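Local coordinates for T9SS C-terminal target domain-containing protein (Bacteroides cellulosilyticus, PDB 5JVK) that probably hydrolyses O-glycosidic bonds as a family 39 glycoside hydrolase of a gut Bacteroides, at residues Glu325-Arg328 / Ser329-Glu333. Residues are numbered along the deposited sequence; the frame is centred on the assembly and turned at random.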
# COMPACT_ATOMS: atom_id res chain seq x y z
N GLU A 325 -15.14 -17.15 -15.03
CA GLU A 325 -15.75 -18.45 -15.34
C GLU A 325 -16.76 -18.97 -14.31
O GLU A 325 -17.48 -19.93 -14.59
CB GLU A 325 -14.65 -19.50 -15.56
CG GLU A 325 -13.84 -19.27 -16.82
CD GLU A 325 -12.76 -20.31 -17.06
OE1 GLU A 325 -12.47 -21.12 -16.15
OE2 GLU A 325 -12.19 -20.31 -18.17
N ASN A 326 -16.82 -18.35 -13.13
CA ASN A 326 -17.73 -18.77 -12.06
C ASN A 326 -18.52 -17.58 -11.54
O ASN A 326 -18.34 -17.13 -10.40
CB ASN A 326 -16.95 -19.45 -10.92
CG ASN A 326 -16.20 -20.69 -11.38
OD1 ASN A 326 -16.66 -21.81 -11.16
ND2 ASN A 326 -15.06 -20.50 -12.04
N LEU A 327 -19.43 -17.09 -12.38
CA LEU A 327 -20.24 -15.92 -12.06
C LEU A 327 -21.31 -16.22 -11.01
O LEU A 327 -21.59 -17.38 -10.71
CB LEU A 327 -20.92 -15.39 -13.33
CG LEU A 327 -20.03 -14.94 -14.49
CD1 LEU A 327 -20.87 -14.65 -15.72
CD2 LEU A 327 -19.20 -13.72 -14.11
N ARG A 328 -21.89 -15.16 -10.45
CA ARG A 328 -23.03 -15.27 -9.54
C ARG A 328 -24.30 -15.60 -10.32
O ARG A 328 -24.30 -15.57 -11.56
CB ARG A 328 -23.22 -13.97 -8.76
CG ARG A 328 -22.06 -13.56 -7.88
CD ARG A 328 -22.31 -12.21 -7.25
NE ARG A 328 -23.24 -12.30 -6.13
CZ ARG A 328 -24.26 -11.47 -5.88
NH1 ARG A 328 -24.54 -10.43 -6.67
NH2 ARG A 328 -25.03 -11.70 -4.81
N SER A 329 -25.39 -15.89 -9.60
CA SER A 329 -26.71 -16.15 -10.21
C SER A 329 -27.21 -14.96 -11.04
O SER A 329 -27.69 -15.14 -12.16
CB SER A 329 -27.74 -16.51 -9.15
OG SER A 329 -27.39 -17.72 -8.50
N ASP A 330 -27.05 -13.76 -10.49
CA ASP A 330 -27.34 -12.51 -11.23
C ASP A 330 -26.27 -12.11 -12.27
O ASP A 330 -26.31 -11.00 -12.80
CB ASP A 330 -27.63 -11.35 -10.24
CG ASP A 330 -26.41 -10.94 -9.40
OD1 ASP A 330 -25.30 -11.49 -9.58
OD2 ASP A 330 -26.58 -10.05 -8.54
N LYS A 331 -25.32 -13.02 -12.54
CA LYS A 331 -24.25 -12.86 -13.54
C LYS A 331 -23.21 -11.76 -13.23
O LYS A 331 -22.36 -11.47 -14.07
CB LYS A 331 -24.83 -12.68 -14.95
CG LYS A 331 -25.68 -13.85 -15.44
CD LYS A 331 -24.83 -15.08 -15.74
CE LYS A 331 -25.57 -16.13 -16.56
NZ LYS A 331 -26.53 -16.91 -15.73
N LYS A 332 -23.24 -11.20 -12.02
CA LYS A 332 -22.22 -10.25 -11.59
C LYS A 332 -20.96 -11.03 -11.25
O LYS A 332 -21.02 -12.14 -10.71
CB LYS A 332 -22.67 -9.43 -10.38
CG LYS A 332 -23.91 -8.57 -10.60
CD LYS A 332 -23.67 -7.39 -11.53
CE LYS A 332 -24.98 -6.76 -11.97
NZ LYS A 332 -24.79 -5.77 -13.08
N GLU A 333 -19.81 -10.45 -11.60
CA GLU A 333 -18.52 -11.07 -11.37
C GLU A 333 -18.07 -10.78 -9.94
O GLU A 333 -18.23 -9.65 -9.46
CB GLU A 333 -17.52 -10.50 -12.37
CG GLU A 333 -16.20 -11.23 -12.41
CD GLU A 333 -15.40 -10.88 -13.65
OE1 GLU A 333 -14.37 -10.19 -13.53
OE2 GLU A 333 -15.83 -11.28 -14.76
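R328 and D330 show how two side chains of a short surface loop can join their charged ends over a tight turn that hydrogen bonds already close. The side chains come closest here: R328 NH1 lies 2.8 Å from D330 OD2 in a salt bridge, although the guanidinium and carboxylate planes stand 80° apart, so one nitrogen rather than a matched pair of N-H groups does the gripping. The arginine reaches this point because its chain, otherwise extended, bends at chi3 (77°); its CG passes 3.3 Å from K332 O on the way. D330 works twice, since its OD1 accepts from the backbone N of K332, met from above the carboxylate plane, which makes an Asx turn. That turn overlaps a type I beta turn from R328 to K331, closed by K331 N to R328 O at 2.9 Å, and R328 N returns a fairly straight bond (166°) to K332 O. Together these bonds fold the chain back where helix 312-325 of the (beta/alpha)8 barrel gives way to strand 335-341. NH2 of R328 also bonds to D280 O, while S329 OG holds the D280 carboxylate. An alanine in place of R328 would probably leave the D330 carboxylate without its cationic mate and cut the loop's side-chain tie to the D280 carbonyl. The L327 side is looser: its CD1 merely brushes K331 CD of the exposed lysine at 4.0 Å, the two side chains crossing at about a right angle, and L327 CD2 rests 4.0 Å from CB of E333, which leans on S323 and E324 of the helix.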